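Local atomic coordinates of beta-xylanase (Roseburia intestinalis L1-82, PDB entry 6SGF), a protein that binds xylan with low affinity through this carbohydrate-binding module (CBM86), one part of a larger family 10 xylanase that probably cleaves beta-1,4-xylosidic linkages. Residues G4-T10 / V124-L130; N55-V61 / T92-P98; Q64-I68 / N118-S122. All coordinates share one frame; numbering follows the deposited sequence.

Overall arrangement
Strand 119-130 connects the three contacts. Its C-terminal half pairs with residues 4-10 in contact 1, and its N-terminal end meets the loop 64-68 in contact 3, the two centres lying about 22 Å apart. Contact 2 sits about 9 Å from contact 1, because strand 54-62 borders strand 119-130 on its other side, with Val124 N bonded to Gln60 O (2.8 Å). Contacts 2 and 3, about 17 Å apart, are tied by Tyr94 OH and Gln64 OE1, also at 2.8 Å. The xylan pocket, with Tyr38, Lys71, Tyr86 and Met110, belongs largely to the opposing sheet; the side chains of Ile68 and Ile96 lie about 11 and 12 Å from bound xylose.

Contact 1 of 3, residues G4-T10 / V124-L130. With CD (cadmium ion), chain S.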
# COMPACT_ATOMS: atom_id res chain seq x y z
N GLY B 4 18.45 0.40 -3.53
CA GLY B 4 17.56 -0.43 -4.31
C GLY B 4 16.52 -1.12 -3.44
O GLY B 4 15.43 -1.42 -3.91
N VAL B 5 16.85 -1.33 -2.16
CA VAL B 5 15.91 -1.96 -1.24
C VAL B 5 14.79 -0.97 -0.97
O VAL B 5 15.04 0.23 -0.83
CB VAL B 5 16.63 -2.36 0.05
CG1 VAL B 5 15.64 -2.63 1.17
CG2 VAL B 5 17.51 -3.59 -0.19
N LYS B 6 13.56 -1.47 -0.89
CA LYS B 6 12.41 -0.60 -0.63
C LYS B 6 11.71 -0.99 0.64
O LYS B 6 11.40 -2.14 0.81
CB LYS B 6 11.37 -0.70 -1.72
CG LYS B 6 11.77 -0.11 -3.04
CD LYS B 6 10.64 -0.17 -3.97
CE LYS B 6 10.85 0.66 -5.19
NZ LYS B 6 11.91 0.09 -6.03
N LYS B 7 11.57 -0.05 1.54
CA LYS B 7 10.75 -0.22 2.72
C LYS B 7 9.42 0.49 2.47
O LYS B 7 9.39 1.71 2.28
CB LYS B 7 11.47 0.36 3.93
CG LYS B 7 12.67 -0.47 4.48
CD LYS B 7 12.40 -1.99 4.54
CE LYS B 7 10.97 -2.38 5.02
NZ LYS B 7 10.77 -2.58 6.48
N VAL B 8 8.33 -0.27 2.41
CA VAL B 8 7.02 0.27 2.05
C VAL B 8 6.11 0.19 3.25
O VAL B 8 5.97 -0.89 3.83
CB VAL B 8 6.39 -0.49 0.87
CG1 VAL B 8 5.00 0.04 0.59
CG2 VAL B 8 7.23 -0.42 -0.38
N PHE B 9 5.47 1.28 3.60
CA PHE B 9 4.47 1.28 4.67
C PHE B 9 3.13 1.71 4.11
O PHE B 9 2.97 2.87 3.70
CB PHE B 9 4.90 2.19 5.81
CG PHE B 9 6.28 1.93 6.30
CD1 PHE B 9 6.60 0.72 6.90
CD2 PHE B 9 7.28 2.87 6.13
CE1 PHE B 9 7.89 0.46 7.35
CE2 PHE B 9 8.58 2.62 6.58
CZ PHE B 9 8.88 1.41 7.19
N THR B 10 2.15 0.81 4.16
CA THR B 10 0.79 1.20 3.82
C THR B 10 0.20 2.02 4.98
O THR B 10 0.76 2.08 6.08
CB THR B 10 -0.07 -0.02 3.51
OG1 THR B 10 -0.10 -0.93 4.60
CG2 THR B 10 0.47 -0.77 2.27
N VAL B 124 -2.22 6.66 0.73
CA VAL B 124 -2.22 5.23 0.45
C VAL B 124 -1.00 4.55 1.04
O VAL B 124 -1.11 3.51 1.71
CB VAL B 124 -2.28 5.00 -1.08
CG1 VAL B 124 -2.16 3.51 -1.43
CG2 VAL B 124 -3.52 5.66 -1.66
N SER B 125 0.19 5.09 0.79
CA SER B 125 1.40 4.43 1.24
C SER B 125 2.54 5.42 1.16
O SER B 125 2.47 6.42 0.45
CB SER B 125 1.70 3.22 0.38
OG SER B 125 2.05 3.59 -0.94
N VAL B 126 3.61 5.09 1.88
CA VAL B 126 4.89 5.80 1.79
C VAL B 126 5.99 4.77 1.62
O VAL B 126 6.04 3.77 2.35
CB VAL B 126 5.15 6.67 3.03
CG1 VAL B 126 6.47 7.44 2.84
CG2 VAL B 126 3.96 7.62 3.26
N THR B 127 6.84 4.98 0.62
CA THR B 127 7.90 4.05 0.25
C THR B 127 9.27 4.72 0.40
O THR B 127 9.47 5.82 -0.10
CB THR B 127 7.75 3.59 -1.20
OG1 THR B 127 6.55 2.81 -1.36
CG2 THR B 127 8.99 2.78 -1.58
N PHE B 128 10.19 4.04 1.08
CA PHE B 128 11.58 4.48 1.21
C PHE B 128 12.45 3.59 0.35
O PHE B 128 12.53 2.38 0.60
CB PHE B 128 12.00 4.40 2.66
CG PHE B 128 11.22 5.33 3.54
CD1 PHE B 128 9.96 4.98 3.98
CD2 PHE B 128 11.73 6.56 3.88
CE1 PHE B 128 9.23 5.83 4.76
CE2 PHE B 128 11.00 7.42 4.68
CZ PHE B 128 9.74 7.06 5.10
N GLU B 129 13.07 4.17 -0.67
CA GLU B 129 14.02 3.44 -1.49
C GLU B 129 15.44 3.78 -1.05
O GLU B 129 15.83 4.96 -1.06
CB GLU B 129 13.86 3.69 -2.98
CG GLU B 129 14.85 2.78 -3.71
CD GLU B 129 14.48 2.54 -5.12
OE1 GLU B 129 13.41 3.05 -5.51
OE2 GLU B 129 15.25 1.85 -5.85
N LEU B 130 16.21 2.77 -0.69
CA LEU B 130 17.53 3.01 -0.15
C LEU B 130 18.53 3.18 -1.30
O LEU B 130 18.31 2.74 -2.42
CB LEU B 130 17.96 1.87 0.76
CG LEU B 130 16.95 1.47 1.84
CD1 LEU B 130 17.56 0.45 2.76
CD2 LEU B 130 16.47 2.70 2.61
CD CD S . 13.85 2.60 -7.87
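Lys7 and Phe128 form a hydrogen-bonded antiparallel pair in which both peptide groups are satisfied: Lys7 N donates to Phe128 O at 2.8 Å, and Phe128 N returns an almost straight bond to Lys7 O at 2.7 Å. Two residues on, Phe9 and Val126 repeat the exchange, with Phe9 N to Val126 O at 2.8 Å. Leu130 N finds Val5 O, whereas Gly4 N, the start of the modelled chain, approaches Leu130 O from above the carbonyl plane (44° out of it). The axes run at 171° and the register from Lys6-Glu129 to Thr10-Ser125 is unbroken; strand 6-10 is an edge strand of one of the two antiparallel sheets of the carbohydrate-binding module, covering a flank of strand 119-130. On the inner face, Phe9 and Phe128 meet rim to rim, CE2 of Phe9 lying 3.7 Å from CE1 of Phe128 with the planes 61° apart. Phe128 then packs on Leu45 and Ile49 of the opposing sheet. The other face carries Lys6, Val8, Thr127 and Glu129. The extended Glu129 chain carries its carboxylate to cadmium: OE2 binds the ion at 2.6 Å and OE1 also holds it, while Lys6 NZ makes only a weak salt-bridge contact to Glu129 OE1 at 3.4 Å. The metal and the ammonium together probably offset much of the carboxylate charge. Val8 CG2 lies against Thr127 OG1 at 3.4 Å, and Val8 also packs on Val8 of the second subunit. Polar ends elsewhere find partners beyond the strands: Lys7 NZ bridges to Glu47, Ser125 OG bonds Gln60 OE1, and Thr10 OG1 bonds Asp12 and Gln60 OE1 of the second subunit.

Contact 2 of 3, residues N55-V61 / T92-P98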
# COMPACT_ATOMS: atom_id res chain seq x y z
N ASN B 55 17.59 7.08 -0.64
CA ASN B 55 17.68 7.82 -1.89
C ASN B 55 16.40 8.60 -2.18
O ASN B 55 16.46 9.75 -2.61
CB ASN B 55 17.96 6.90 -3.07
CG ASN B 55 18.35 7.66 -4.29
OD1 ASN B 55 19.30 8.45 -4.25
ND2 ASN B 55 17.62 7.47 -5.38
N ALA B 56 15.24 8.01 -1.90
CA ALA B 56 13.99 8.62 -2.32
C ALA B 56 12.89 8.19 -1.35
O ALA B 56 12.90 7.06 -0.85
CB ALA B 56 13.64 8.19 -3.76
N VAL B 57 11.97 9.11 -1.10
CA VAL B 57 10.74 8.83 -0.36
C VAL B 57 9.56 9.14 -1.28
O VAL B 57 9.40 10.28 -1.72
CB VAL B 57 10.65 9.65 0.94
CG1 VAL B 57 9.41 9.25 1.72
CG2 VAL B 57 11.90 9.47 1.84
N THR B 58 8.71 8.15 -1.53
CA THR B 58 7.60 8.31 -2.45
C THR B 58 6.28 8.18 -1.70
O THR B 58 6.01 7.16 -1.06
CB THR B 58 7.68 7.30 -3.59
OG1 THR B 58 8.91 7.51 -4.30
CG2 THR B 58 6.51 7.50 -4.56
N PHE B 59 5.46 9.22 -1.78
CA PHE B 59 4.14 9.25 -1.18
C PHE B 59 3.13 8.90 -2.25
O PHE B 59 3.09 9.55 -3.31
CB PHE B 59 3.78 10.62 -0.61
CG PHE B 59 4.69 11.11 0.48
CD1 PHE B 59 6.03 11.43 0.21
CD2 PHE B 59 4.21 11.28 1.75
CE1 PHE B 59 6.86 11.92 1.21
CE2 PHE B 59 5.00 11.78 2.73
CZ PHE B 59 6.35 12.10 2.47
N GLN B 60 2.30 7.90 -1.99
CA GLN B 60 1.19 7.55 -2.86
C GLN B 60 -0.11 8.07 -2.25
O GLN B 60 -0.41 7.78 -1.08
CB GLN B 60 1.11 6.04 -3.07
CG GLN B 60 0.00 5.61 -4.04
CD GLN B 60 0.01 4.10 -4.33
OE1 GLN B 60 0.67 3.31 -3.65
NE2 GLN B 60 -0.74 3.70 -5.32
N VAL B 61 -0.86 8.82 -3.05
CA VAL B 61 -2.12 9.43 -2.63
C VAL B 61 -3.25 9.04 -3.58
O VAL B 61 -3.03 8.55 -4.69
CB VAL B 61 -2.01 10.96 -2.52
CG1 VAL B 61 -0.94 11.35 -1.52
CG2 VAL B 61 -1.74 11.57 -3.85
N THR B 92 -0.45 10.76 -8.70
CA THR B 92 -0.83 9.94 -7.55
C THR B 92 0.37 9.44 -6.77
O THR B 92 0.20 8.83 -5.71
CB THR B 92 -1.68 8.71 -7.95
OG1 THR B 92 -1.00 7.99 -8.96
CG2 THR B 92 -3.11 9.12 -8.41
N GLU B 93 1.58 9.68 -7.28
CA GLU B 93 2.82 9.37 -6.57
C GLU B 93 3.77 10.55 -6.71
O GLU B 93 4.02 11.02 -7.82
CB GLU B 93 3.46 8.08 -7.13
CG GLU B 93 2.55 6.90 -6.91
CD GLU B 93 3.25 5.56 -6.98
OE1 GLU B 93 4.36 5.48 -7.53
OE2 GLU B 93 2.66 4.58 -6.45
N TYR B 94 4.30 11.00 -5.58
CA TYR B 94 5.23 12.11 -5.54
C TYR B 94 6.50 11.68 -4.82
O TYR B 94 6.42 11.03 -3.79
CB TYR B 94 4.66 13.32 -4.80
CG TYR B 94 3.35 13.86 -5.35
CD1 TYR B 94 3.35 14.75 -6.40
CD2 TYR B 94 2.11 13.50 -4.79
CE1 TYR B 94 2.19 15.26 -6.91
CE2 TYR B 94 0.94 14.00 -5.31
CZ TYR B 94 1.00 14.90 -6.37
OH TYR B 94 -0.13 15.45 -6.91
N THR B 95 7.66 12.12 -5.31
CA THR B 95 8.93 11.69 -4.76
C THR B 95 9.69 12.87 -4.17
O THR B 95 9.77 13.93 -4.79
CB THR B 95 9.78 11.00 -5.82
OG1 THR B 95 9.16 9.76 -6.19
CG2 THR B 95 11.16 10.71 -5.30
N ILE B 96 10.19 12.69 -2.94
CA ILE B 96 11.12 13.63 -2.33
C ILE B 96 12.46 12.91 -2.21
O ILE B 96 12.52 11.77 -1.73
CB ILE B 96 10.64 14.08 -0.94
CG1 ILE B 96 9.40 14.96 -1.05
CG2 ILE B 96 11.75 14.86 -0.22
CD1 ILE B 96 8.79 15.24 0.31
N ASN B 97 13.54 13.58 -2.59
CA ASN B 97 14.86 13.00 -2.38
C ASN B 97 15.49 13.70 -1.17
O ASN B 97 16.01 14.81 -1.31
CB ASN B 97 15.72 13.18 -3.62
CG ASN B 97 15.09 12.54 -4.86
OD1 ASN B 97 14.50 13.22 -5.71
ND2 ASN B 97 15.16 11.23 -4.93
N PRO B 98 15.44 13.11 0.02
CA PRO B 98 15.81 13.83 1.25
C PRO B 98 17.31 13.85 1.49
O PRO B 98 18.07 13.05 0.96
CB PRO B 98 15.13 12.99 2.34
CG PRO B 98 15.31 11.60 1.82
CD PRO B 98 15.10 11.69 0.32
O HOH W 1 18.29 11.87 -1.67
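Strand 93-96 runs antiparallel to strand 56-61, the short axes 158° apart and 4.6 Å at closest approach, and forms an edge of the sheet within this chain, with Val57 opposite Ile96 and Phe59 opposite Tyr94. Each of these pairs exchanges two backbone bonds, as in Val57 N to Ile96 O at 2.8 Å, and Val61 N to Thr92 O extends the pairing. Near the corner in the chain, Asn55 and Ala56 both face Glu129 of the neighbouring strand in a classic beta bulge. Here Asn55 O is gripped twice: Asn97 ND2 donates an almost straight bond of 3.0 Å, with the acceptor in its amide plane, and a water also donates to it while bridging to Pro98 O. On the outer face, Thr58 and Thr95 turn their hydroxyls together, each OG1 being anti to its carbonyl carbon (chi1 -60° in Thr58), which leaves Thr58 OG1 and Thr95 OG1 2.9 Å apart in a hydrogen bond. Beside them, Gln60 and Glu93 run alongside each other, amide and carboxylate planes 80° apart; Glu93 OE2 rests 3.4 Å from Gln60 CD without bonding. Gln60 OE1 is committed to Ser125 instead, so that with an alanine here the serine hydroxyl would probably lose its partner and a gap would open beside the Glu93 carboxylate. The inner face is largely apolar: Phe59 CE1 touches Ile96 CD1 at 3.9 Å, and Val61 CG2 meets the edge of the Tyr94 ring at CE2, again 3.9 Å. Glu93, lying beside the neutral Gln60 amide rather than a cation, and with Asp12 of the second subunit close, is likely to be somewhat harder to ionise.

Contact 3 of 3, residues Q64-I68 / N118-S122; sequences QKVPI and NATVS
Lys65 and Thr120 meet where the loop crossing between the two antiparallel sheets of the module passes strand 119-130: residues 64-68 lead from strand 54-62 of one sheet into strand 68-73 of the other. A single backbone hydrogen bond spans the gap, Lys65 N to Thr120 O at 2.9 Å, arriving nearly along the C=O axis. Within the loop, Gln64, with CG anti to its N (chi1 -175°) and the chain extended, carries NE2 to Val66 O at 3.0 Å, the acceptor in its amide plane; NE2 also donates to Leu88 O, while OE1 bonds Tyr94 OH. Apolar contacts complete the join. Val66 sets CB against Ala119 CB at 4.0 Å, the Ile68 and Val121 side chains cross at about a right angle with CG2 of Ile68 4.2 Å from CG1 of Val121, and the aliphatic part of Gln64 runs alongside Val121. Val121 packs in turn on Phe34 and Val61, so it is shared between loop and sheet. The Lys65 chain bends at its second and fourth torsions, leading its end away from the strand, after passing Thr120 obliquely with CG 3.6 Å from Thr120 OG1.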
# COMPACT_ATOMS: atom_id res chain seq x y z
N GLN B 64 -7.12 13.09 -4.50
CA GLN B 64 -6.52 14.38 -4.15
C GLN B 64 -7.36 15.51 -4.72
O GLN B 64 -7.55 15.61 -5.94
CB GLN B 64 -5.09 14.46 -4.69
CG GLN B 64 -4.35 15.75 -4.26
CD GLN B 64 -2.93 15.84 -4.82
OE1 GLN B 64 -2.43 14.92 -5.44
NE2 GLN B 64 -2.31 16.96 -4.61
N LYS B 65 -7.86 16.38 -3.84
CA LYS B 65 -8.72 17.48 -4.22
C LYS B 65 -8.13 18.83 -3.87
O LYS B 65 -8.86 19.83 -3.90
CB LYS B 65 -10.10 17.35 -3.59
CG LYS B 65 -10.78 16.03 -3.86
CD LYS B 65 -11.41 15.92 -5.18
CE LYS B 65 -12.26 14.63 -5.23
NZ LYS B 65 -11.42 13.43 -5.59
N VAL B 66 -6.85 18.89 -3.52
CA VAL B 66 -6.17 20.14 -3.17
C VAL B 66 -4.67 19.92 -3.39
O VAL B 66 -4.18 18.79 -3.19
CB VAL B 66 -6.49 20.53 -1.72
CG1 VAL B 66 -6.03 19.42 -0.75
CG2 VAL B 66 -5.85 21.88 -1.35
N PRO B 67 -3.90 20.94 -3.81
CA PRO B 67 -2.43 20.75 -3.85
C PRO B 67 -1.89 20.46 -2.46
O PRO B 67 -2.40 20.97 -1.46
CB PRO B 67 -1.91 22.09 -4.39
CG PRO B 67 -3.11 22.71 -5.10
CD PRO B 67 -4.29 22.27 -4.32
N ILE B 68 -0.86 19.60 -2.39
CA ILE B 68 -0.35 19.16 -1.09
C ILE B 68 1.14 19.46 -0.97
O ILE B 68 1.87 19.54 -1.96
CB ILE B 68 -0.60 17.65 -0.80
CG1 ILE B 68 0.03 16.73 -1.86
CG2 ILE B 68 -2.05 17.39 -0.66
CD1 ILE B 68 -0.16 15.28 -1.57
N ASN B 118 -13.47 22.21 0.55
CA ASN B 118 -13.47 20.81 0.12
C ASN B 118 -12.05 20.33 -0.16
O ASN B 118 -11.74 19.73 -1.20
CB ASN B 118 -14.37 20.61 -1.11
CG ASN B 118 -15.84 20.95 -0.83
OD1 ASN B 118 -16.21 21.32 0.28
ND2 ASN B 118 -16.67 20.82 -1.86
N ALA B 119 -11.16 20.65 0.76
CA ALA B 119 -9.75 20.31 0.64
C ALA B 119 -9.53 18.97 1.32
O ALA B 119 -9.48 18.88 2.54
CB ALA B 119 -8.90 21.39 1.30
N THR B 120 -9.43 17.91 0.51
CA THR B 120 -9.31 16.55 1.03
C THR B 120 -8.31 15.79 0.17
O THR B 120 -8.07 16.12 -1.00
CB THR B 120 -10.68 15.83 1.06
OG1 THR B 120 -11.21 15.71 -0.26
CG2 THR B 120 -11.71 16.58 1.89
N VAL B 121 -7.73 14.74 0.77
CA VAL B 121 -6.83 13.83 0.07
C VAL B 121 -6.74 12.57 0.92
O VAL B 121 -7.02 12.59 2.12
CB VAL B 121 -5.42 14.46 -0.15
CG1 VAL B 121 -4.69 14.70 1.19
CG2 VAL B 121 -4.59 13.57 -1.06
N SER B 122 -6.39 11.45 0.29
CA SER B 122 -6.14 10.20 0.99
C SER B 122 -4.69 9.77 0.82
O SER B 122 -4.14 9.83 -0.28
CB SER B 122 -7.04 9.10 0.46
OG SER B 122 -8.38 9.46 0.65